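Local coordinates for Lin2634 protein (Listeria innocua, PDB 3MZO) that binds calcium ions and, as an HD-domain protein of the YfbR-like 5'-deoxynucleotidase family, probably hydrolyses phosphate esters such as those of deoxynucleotides, at residues Ile17-Gly22 with Leu143-Gly148; Tyr70-Leu73 with Ile78-Pro81; Phe147-Lys152 with Asn157-Ile162. All blocks are in the same frame, centred on the assembly; numbering follows the deposited sequence.

Contact 1: residues Ile17-Gly22 with Leu143-Gly148; sequences IYRCPG and LYESFG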
loop_
_atom_site.group_PDB
_atom_site.type_symbol
_atom_site.label_atom_id
_atom_site.label_comp_id
_atom_site.label_asym_id
_atom_site.label_seq_id
_atom_site.Cartn_x
_atom_site.Cartn_y
_atom_site.Cartn_z
ATOM N N ILE B 17 0.052 -7.822 -10.774
ATOM C CA ILE B 17 1.339 -8.388 -11.149
ATOM C C ILE B 17 2.158 -7.201 -11.640
ATOM O O ILE B 17 1.758 -6.463 -12.538
ATOM C CB ILE B 17 1.201 -9.444 -12.234
ATOM C CG1 ILE B 17 0.270 -10.540 -11.717
ATOM C CG2 ILE B 17 2.599 -10.081 -12.597
ATOM C CD1 ILE B 17 -0.103 -11.494 -12.738
ATOM N N TYR B 18 3.296 -7.018 -11.006
ATOM C CA TYR B 18 4.162 -5.889 -11.255
ATOM C C TYR B 18 5.426 -6.290 -11.960
ATOM O O TYR B 18 5.852 -7.436 -11.894
ATOM C CB TYR B 18 4.460 -5.216 -9.949
ATOM C CG TYR B 18 3.226 -4.597 -9.401
ATOM C CD1 TYR B 18 2.861 -3.318 -9.785
ATOM C CD2 TYR B 18 2.372 -5.306 -8.552
ATOM C CE1 TYR B 18 1.689 -2.727 -9.317
ATOM C CE2 TYR B 18 1.187 -4.713 -8.061
ATOM C CZ TYR B 18 0.868 -3.414 -8.463
ATOM O OH TYR B 18 -0.259 -2.767 -8.018
ATOM N N ARG B 19 6.008 -5.335 -12.674
ATOM C CA ARG B 19 7.178 -5.602 -13.464
ATOM C C ARG B 19 8.405 -5.504 -12.597
ATOM O O ARG B 19 8.491 -4.601 -11.775
ATOM C CB ARG B 19 7.232 -4.608 -14.614
ATOM C CG ARG B 19 6.112 -4.904 -15.607
ATOM C CD ARG B 19 5.940 -3.870 -16.617
ATOM N NE ARG B 19 7.165 -3.420 -17.272
ATOM C CZ ARG B 19 7.772 -4.034 -18.291
ATOM N NH1 ARG B 19 7.342 -5.195 -18.784
ATOM N NH2 ARG B 19 8.853 -3.489 -18.814
ATOM N N CYS B 20 9.342 -6.416 -12.844
ATOM C CA CYS B 20 10.598 -6.602 -12.114
ATOM C C CYS B 20 10.495 -6.313 -10.615
ATOM O O CYS B 20 11.070 -5.387 -10.097
ATOM C CB CYS B 20 11.807 -5.927 -12.795
ATOM S SG CYS B 20 11.523 -4.667 -14.088
ATOM N N PRO B 21 9.726 -7.121 -9.916
ATOM C CA PRO B 21 9.660 -6.896 -8.482
ATOM C C PRO B 21 11.000 -7.276 -7.804
ATOM O O PRO B 21 11.736 -8.085 -8.329
ATOM C CB PRO B 21 8.524 -7.818 -8.046
ATOM C CG PRO B 21 8.515 -8.928 -9.067
ATOM C CD PRO B 21 8.955 -8.296 -10.363
ATOM N N GLY B 22 11.288 -6.670 -6.658
ATOM C CA GLY B 22 12.532 -6.929 -5.893
ATOM C C GLY B 22 13.175 -5.588 -5.605
ATOM O O GLY B 22 12.924 -4.940 -4.560
ATOM N N LEU B 143 12.689 1.417 -21.694
ATOM C CA LEU B 143 13.569 2.569 -21.703
ATOM C C LEU B 143 12.970 3.736 -20.898
ATOM O O LEU B 143 13.672 4.387 -20.124
ATOM C CB LEU B 143 13.852 3.003 -23.156
ATOM C CG LEU B 143 14.948 4.041 -23.393
ATOM C CD1 LEU B 143 16.319 3.368 -23.546
ATOM C CD2 LEU B 143 14.634 4.876 -24.634
ATOM N N TYR B 144 11.682 4.009 -21.085
ATOM C CA TYR B 144 10.994 5.043 -20.266
ATOM C C TYR B 144 10.948 4.707 -18.761
ATOM O O TYR B 144 11.125 5.586 -17.902
ATOM C CB TYR B 144 9.576 5.353 -20.835
ATOM C CG TYR B 144 9.643 6.440 -21.887
ATOM C CD1 TYR B 144 10.043 6.150 -23.189
ATOM C CD2 TYR B 144 9.361 7.773 -21.559
ATOM C CE1 TYR B 144 10.152 7.158 -24.148
ATOM C CE2 TYR B 144 9.455 8.782 -22.506
ATOM C CZ TYR B 144 9.849 8.452 -23.804
ATOM O OH TYR B 144 9.938 9.416 -24.756
ATOM N N GLU B 145 10.666 3.456 -18.436
ATOM C CA GLU B 145 10.593 3.050 -17.017
ATOM C C GLU B 145 11.969 3.189 -16.375
ATOM O O GLU B 145 12.088 3.675 -15.289
ATOM C CB GLU B 145 10.217 1.588 -16.858
ATOM C CG GLU B 145 8.806 1.164 -17.098
ATOM C CD GLU B 145 8.667 -0.374 -16.979
ATOM O OE1 GLU B 145 9.513 -1.091 -17.570
ATOM O OE2 GLU B 145 7.710 -0.869 -16.329
ATOM N N SER B 146 13.018 2.749 -17.065
ATOM C CA SER B 146 14.343 2.772 -16.482
ATOM C C SER B 146 14.861 4.227 -16.438
ATOM O O SER B 146 15.516 4.654 -15.466
ATOM C CB SER B 146 15.278 1.825 -17.232
ATOM O OG SER B 146 15.553 2.288 -18.546
ATOM N N PHE B 147 14.520 4.984 -17.483
ATOM C CA PHE B 147 14.848 6.396 -17.585
ATOM C C PHE B 147 14.266 7.160 -16.402
ATOM O O PHE B 147 14.956 7.969 -15.773
ATOM C CB PHE B 147 14.300 6.949 -18.915
ATOM C CG PHE B 147 14.544 8.402 -19.120
ATOM C CD1 PHE B 147 15.718 8.837 -19.707
ATOM C CD2 PHE B 147 13.590 9.337 -18.750
ATOM C CE1 PHE B 147 15.960 10.217 -19.917
ATOM C CE2 PHE B 147 13.816 10.714 -18.955
ATOM C CZ PHE B 147 15.010 11.149 -19.532
ATOM N N GLY B 148 13.009 6.881 -16.098
ATOM C CA GLY B 148 12.321 7.532 -14.993
ATOM C C GLY B 148 13.067 7.305 -13.701
ATOM O O GLY B 148 13.292 8.231 -12.954
#
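Arg19 and Glu145 reach each other across a wide backbone gap: their CA atoms, the nearest pair between Ile17-Gly22 and Leu143-Gly148, stand 10.0 Å apart. Ile17-Gly22 is irregular loop, and Leu143-Gly148 is a piece of helix 129-151, so the contact is made by two long side chains alone. Arg19 presents its guanidinium side-on. NE of Arg19 donates to OE2 of Glu145 at 2.8 Å (N-H...O 159°). NH2 of Arg19 donates to OE1 of Glu145, also at 2.8 Å (167°). Both oxygens are met on their syn sides and lie close to the guanidinium plane, but the carboxylate is turned 31° from that plane, which makes this a twisted bidentate salt bridge. Two bonds on two oxygens fix the rotation of both end groups. The Arg19 chain bends at chi3 and crosses the Glu145 chain, which runs straight beyond CG. Arg19 also touches His34, and the backbone of Arg19 is hydrogen-bonded to that of His29. With His34 a calcium ligand and the ion about 4 Å from the Arg19 side chain, Arg19 lies in the second shell of an HD-domain metal site, held by Glu145 from helix 129-151.

Contact 2: residues Tyr70-Leu73 with Ile78-Pro81; sequences YSEL and IKTP
The charged contact between Glu72 and Lys79 joins Tyr70-Leu73 to Ile78-Pro81. NZ of Lys79 donates to OE2 of Glu72 in a salt bridge modelled at 2.5 Å, a very short separation whose exact value deserves caution. The ammonium favours one carboxylate oxygen: OE1 of Glu72 lies 3.8 Å from NZ of Lys79, so the grip is single-pronged. NZ of Lys79 has a second anionic partner in Asp77, with which it forms another salt bridge.

CE of Lys79 also lies near OE2 of Glu72, but that nearness accompanies the short bond and is equally doubtful. The side chains come from opposite directions, and NZ of Lys79 arrives at one carboxylate oxygen, OE2 of Glu72. Glu72 is extended beyond CG (chi2 171°), whereas Lys79 bends at chi2 and again at chi4.

Backbone bonding stays within Tyr70-Leu73, a short 3-10 turn in which N of Leu73 donates to O of Tyr70 at 3.1 Å. The nearest CA atoms across the contact, those of Glu72 and Ile78, are 10.4 Å apart, leaving the bridging to side chains.

Glu72 is a calcium ligand in a structure of this protein, although not in this chain, and Lys79 lies about 4 Å from a bound calcium. This charged pair therefore borders the metal centre of the HD fold, just beyond its His68-Asp69 doublet.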
loop_
_atom_site.group_PDB
_atom_site.type_symbol
_atom_site.label_atom_id
_atom_site.label_comp_id
_atom_site.label_asym_id
_atom_site.label_seq_id
_atom_site.Cartn_x
_atom_site.Cartn_y
_atom_site.Cartn_z
ATOM N N TYR B 70 0.109 -11.028 -21.474
ATOM C CA TYR B 70 -0.989 -11.695 -20.815
ATOM C C TYR B 70 -0.495 -12.943 -20.049
ATOM O O TYR B 70 -0.964 -13.225 -18.951
ATOM C CB TYR B 70 -2.091 -12.051 -21.839
ATOM C CG TYR B 70 -3.250 -12.756 -21.198
ATOM C CD1 TYR B 70 -4.203 -12.053 -20.486
ATOM C CD2 TYR B 70 -3.364 -14.141 -21.259
ATOM C CE1 TYR B 70 -5.243 -12.692 -19.852
ATOM C CE2 TYR B 70 -4.411 -14.797 -20.626
ATOM C CZ TYR B 70 -5.352 -14.068 -19.932
ATOM O OH TYR B 70 -6.370 -14.715 -19.279
ATOM N N SER B 71 0.490 -13.648 -20.598
ATOM C CA SER B 71 1.027 -14.868 -19.960
ATOM C C SER B 71 1.696 -14.642 -18.618
ATOM O O SER B 71 1.933 -15.619 -17.853
ATOM C CB SER B 71 2.000 -15.597 -20.903
ATOM O OG SER B 71 3.041 -14.752 -21.360
ATOM N N GLU B 72 2.017 -13.385 -18.306
ATOM C CA GLU B 72 2.577 -13.075 -16.990
ATOM C C GLU B 72 1.583 -13.383 -15.852
ATOM O O GLU B 72 1.961 -13.426 -14.669
ATOM C CB GLU B 72 3.205 -11.672 -16.948
ATOM C CG GLU B 72 4.620 -11.694 -17.583
ATOM C CD GLU B 72 5.255 -10.320 -17.802
ATOM O OE1 GLU B 72 5.177 -9.461 -16.903
ATOM O OE2 GLU B 72 5.878 -10.114 -18.873
ATOM N N LEU B 73 0.332 -13.673 -16.220
ATOM C CA LEU B 73 -0.667 -14.122 -15.257
ATOM C C LEU B 73 -0.236 -15.391 -14.541
ATOM O O LEU B 73 -0.602 -15.588 -13.379
ATOM C CB LEU B 73 -1.985 -14.444 -15.941
ATOM C CG LEU B 73 -3.172 -13.537 -15.787
ATOM C CD1 LEU B 73 -4.276 -14.173 -16.626
ATOM C CD2 LEU B 73 -3.605 -13.413 -14.361
ATOM N N ILE B 78 11.768 -12.512 -17.096
ATOM C CA ILE B 78 12.934 -11.736 -16.630
ATOM C C ILE B 78 13.104 -10.488 -17.547
ATOM O O ILE B 78 13.388 -10.642 -18.734
ATOM C CB ILE B 78 14.248 -12.593 -16.578
ATOM C CG1 ILE B 78 14.025 -13.944 -15.880
ATOM C CG2 ILE B 78 15.367 -11.828 -15.853
ATOM C CD1 ILE B 78 15.193 -14.879 -16.020
ATOM N N LYS B 79 12.897 -9.282 -16.988
ATOM C CA LYS B 79 12.957 -7.968 -17.721
ATOM C C LYS B 79 14.351 -7.293 -17.716
ATOM O O LYS B 79 14.650 -6.411 -18.541
ATOM C CB LYS B 79 11.956 -6.958 -17.107
ATOM C CG LYS B 79 10.512 -6.949 -17.676
ATOM C CD LYS B 79 10.021 -8.313 -18.114
ATOM C CE LYS B 79 8.508 -8.416 -18.144
ATOM N NZ LYS B 79 8.016 -8.991 -19.427
ATOM N N THR B 80 15.177 -7.703 -16.757
ATOM C CA THR B 80 16.505 -7.146 -16.529
ATOM C C THR B 80 17.530 -7.889 -17.418
ATOM O O THR B 80 17.261 -9.017 -17.840
ATOM C CB THR B 80 16.835 -7.293 -15.029
ATOM O OG1 THR B 80 16.746 -8.677 -14.658
ATOM C CG2 THR B 80 15.818 -6.482 -14.176
ATOM N N PRO B 81 18.697 -7.266 -17.711
ATOM C CA PRO B 81 19.630 -7.890 -18.666
ATOM C C PRO B 81 20.385 -9.113 -18.103
ATOM O O PRO B 81 20.374 -9.341 -16.883
ATOM C CB PRO B 81 20.597 -6.746 -19.021
ATOM C CG PRO B 81 20.598 -5.861 -17.828
ATOM C CD PRO B 81 19.255 -6.031 -17.128
#

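Contact 3: residues Phe147-Lys152 with Asn157-Ile162; sequences FGEIQK and NIFVEI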
loop_
_atom_site.group_PDB
_atom_site.type_symbol
_atom_site.label_atom_id
_atom_site.label_comp_id
_atom_site.label_asym_id
_atom_site.label_seq_id
_atom_site.Cartn_x
_atom_site.Cartn_y
_atom_site.Cartn_z
ATOM N N PHE B 147 14.520 4.984 -17.483
ATOM C CA PHE B 147 14.848 6.396 -17.585
ATOM C C PHE B 147 14.266 7.160 -16.402
ATOM O O PHE B 147 14.956 7.969 -15.773
ATOM C CB PHE B 147 14.300 6.949 -18.915
ATOM C CG PHE B 147 14.544 8.402 -19.120
ATOM C CD1 PHE B 147 15.718 8.837 -19.707
ATOM C CD2 PHE B 147 13.590 9.337 -18.750
ATOM C CE1 PHE B 147 15.960 10.217 -19.917
ATOM C CE2 PHE B 147 13.816 10.714 -18.955
ATOM C CZ PHE B 147 15.010 11.149 -19.532
ATOM N N GLY B 148 13.009 6.881 -16.098
ATOM C CA GLY B 148 12.321 7.532 -14.993
ATOM C C GLY B 148 13.067 7.305 -13.701
ATOM O O GLY B 148 13.292 8.231 -12.954
ATOM N N GLU B 149 13.467 6.063 -13.449
ATOM C CA GLU B 149 14.207 5.737 -12.234
ATOM C C GLU B 149 15.571 6.435 -12.158
ATOM O O GLU B 149 15.965 6.956 -11.103
ATOM C CB GLU B 149 14.319 4.213 -12.080
ATOM C CG GLU B 149 12.927 3.522 -11.897
ATOM C CD GLU B 149 12.157 4.009 -10.660
ATOM O OE1 GLU B 149 12.778 4.131 -9.588
ATOM O OE2 GLU B 149 10.923 4.226 -10.740
ATOM N N ILE B 150 16.278 6.475 -13.281
ATOM C CA ILE B 150 17.589 7.084 -13.333
ATOM C C ILE B 150 17.510 8.581 -13.101
ATOM O O ILE B 150 18.340 9.159 -12.395
ATOM C CB ILE B 150 18.268 6.809 -14.689
ATOM C CG1 ILE B 150 18.579 5.319 -14.819
ATOM C CG2 ILE B 150 19.548 7.636 -14.835
ATOM C CD1 ILE B 150 18.760 4.871 -16.262
ATOM N N GLN B 151 16.506 9.191 -13.699
ATOM C CA GLN B 151 16.185 10.611 -13.507
ATOM C C GLN B 151 15.999 10.932 -12.036
ATOM O O GLN B 151 16.452 11.975 -11.568
ATOM C CB GLN B 151 14.880 10.958 -14.212
ATOM C CG GLN B 151 14.972 12.120 -15.126
ATOM C CD GLN B 151 13.662 12.386 -15.844
ATOM O OE1 GLN B 151 12.870 11.464 -16.116
ATOM N NE2 GLN B 151 13.415 13.659 -16.144
ATOM N N LYS B 152 15.332 10.028 -11.320
ATOM C CA LYS B 152 15.049 10.220 -9.883
ATOM C C LYS B 152 16.214 9.839 -8.991
ATOM O O LYS B 152 16.136 9.945 -7.768
ATOM C CB LYS B 152 13.782 9.458 -9.494
ATOM C CG LYS B 152 12.526 9.929 -10.180
ATOM C CD LYS B 152 11.331 9.060 -9.716
ATOM C CE LYS B 152 10.004 9.470 -10.262
ATOM N NZ LYS B 152 9.885 9.163 -11.728
ATOM N N ASN B 157 22.221 0.299 -9.783
ATOM C CA ASN B 157 22.803 0.322 -11.136
ATOM C C ASN B 157 21.991 -0.473 -12.166
ATOM O O ASN B 157 22.138 -0.242 -13.371
ATOM C CB ASN B 157 24.272 -0.157 -11.152
ATOM C CG ASN B 157 25.023 0.298 -12.432
ATOM O OD1 ASN B 157 25.112 1.502 -12.723
ATOM N ND2 ASN B 157 25.552 -0.671 -13.201
ATOM N N ILE B 158 21.147 -1.399 -11.709
ATOM C CA ILE B 158 20.357 -2.206 -12.618
ATOM C C ILE B 158 19.616 -1.320 -13.642
ATOM O O ILE B 158 19.524 -1.667 -14.802
ATOM C CB ILE B 158 19.355 -3.140 -11.865
ATOM C CG1 ILE B 158 18.874 -4.263 -12.777
ATOM C CG2 ILE B 158 18.122 -2.399 -11.362
ATOM C CD1 ILE B 158 19.975 -5.208 -13.196
ATOM N N PHE B 159 19.134 -0.155 -13.229
ATOM C CA PHE B 159 18.352 0.696 -14.140
ATOM C C PHE B 159 19.179 1.260 -15.304
ATOM O O PHE B 159 18.695 1.290 -16.445
ATOM C CB PHE B 159 17.619 1.759 -13.346
ATOM C CG PHE B 159 16.627 1.164 -12.400
ATOM C CD1 PHE B 159 15.473 0.551 -12.884
ATOM C CD2 PHE B 159 16.874 1.125 -11.051
ATOM C CE1 PHE B 159 14.566 -0.045 -12.018
ATOM C CE2 PHE B 159 15.969 0.517 -10.180
ATOM C CZ PHE B 159 14.815 -0.059 -10.678
ATOM N N VAL B 160 20.433 1.632 -15.038
ATOM C CA VAL B 160 21.340 2.060 -16.106
ATOM C C VAL B 160 21.594 0.912 -17.070
ATOM O O VAL B 160 21.664 1.107 -18.302
ATOM C CB VAL B 160 22.692 2.539 -15.529
ATOM C CG1 VAL B 160 23.799 2.513 -16.617
ATOM C CG2 VAL B 160 22.524 3.934 -14.922
ATOM N N GLU B 161 21.708 -0.292 -16.522
ATOM C CA GLU B 161 21.927 -1.481 -17.339
ATOM C C GLU B 161 20.726 -1.806 -18.213
ATOM O O GLU B 161 20.887 -2.193 -19.377
ATOM C CB GLU B 161 22.275 -2.694 -16.462
ATOM C CG GLU B 161 23.633 -2.587 -15.756
ATOM C CD GLU B 161 23.758 -3.554 -14.555
ATOM O OE1 GLU B 161 23.007 -4.565 -14.490
ATOM O OE2 GLU B 161 24.605 -3.288 -13.665
ATOM N N ILE B 162 19.529 -1.661 -17.666
ATOM C CA ILE B 162 18.292 -1.884 -18.428
ATOM C C ILE B 162 18.174 -0.856 -19.586
ATOM O O ILE B 162 17.845 -1.199 -20.707
ATOM C CB ILE B 162 17.042 -1.785 -17.493
ATOM C CG1 ILE B 162 17.024 -2.960 -16.488
ATOM C CG2 ILE B 162 15.732 -1.761 -18.306
ATOM C CD1 ILE B 162 16.152 -2.750 -15.239
#
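Glu149 lays its aliphatic stem over one face of the Phe159 ring. CB of Glu149 is 4.0 Å from the centroid of the Phe159 ring and 16° off the ring normal, a CH-pi contact displaced somewhat toward the rim. CG of Glu149, set anti to the carbonyl carbon by chi1 (-64°), continues over the ring to within 3.9 Å of CE1 of Phe159, and the chain then bends at chi2 to turn the carboxylate. On the opposite face of the ring sits CG2 of Ile158, so the Phe159 ring is held between two aliphatic groups.

Beside this CH-pi contact, Ile150 and Phe159 run alongside each other with opposed directions, CG1 of Ile150 lying 4.0 Å from CB of Phe159. The end of Ile150 then rests on the backbone of the other helix: CD1 of Ile150 is 3.6 Å from O of Phe159 and 3.8 Å from CA of Val160. CD1 of Ile150 also meets CG2 of Val160 at 4.1 Å.

These side chains are brought together by consecutive helices, 129-151 and 158-172. The local axes approach to 8.9 Å at 139° between their N-to-C directions, an inclined antiparallel helical hairpin. Ile150 and Phe159 supply the closest pair of CA atoms across the two segments, at 6.5 Å.

Farther out, the Glu149 carboxylate accepts bonds from the backbone N atoms of Tyr26 and Gln27 and from Asn154 ND2, which fix its polar end while its stem covers the ring. Leu201 of helix 201-211 packs against Ile150. With no hydrogen bond between the two segments, cohesion across the hairpin rests on dispersion and CH-pi contact, while the buried carboxylate is satisfied by neighbouring loops.

Contacts 1 and 2 both lie beside the calcium site, their centres 11 Å apart: Arg19 of the first and Lys79 of the second each come within about 4 Å of a bound calcium. They also touch directly, NH1 of Arg19 lying 3.5 Å from CE of Lys79. Contact 3 continues along helix 129-151 from contact 1, sharing Phe147 and Gly148, with centres 9 Å apart; CB of Ser146 meets O of Phe159 at 3.5 Å. Glu149 remains about 12 Å from calcium, placing this hairpin outside the metal shell. Contacts 2 and 3 have centres 18 Å apart, yet Pro81 and Thr80 pack on Ile162, joining the metal-site loop to helix 158-172.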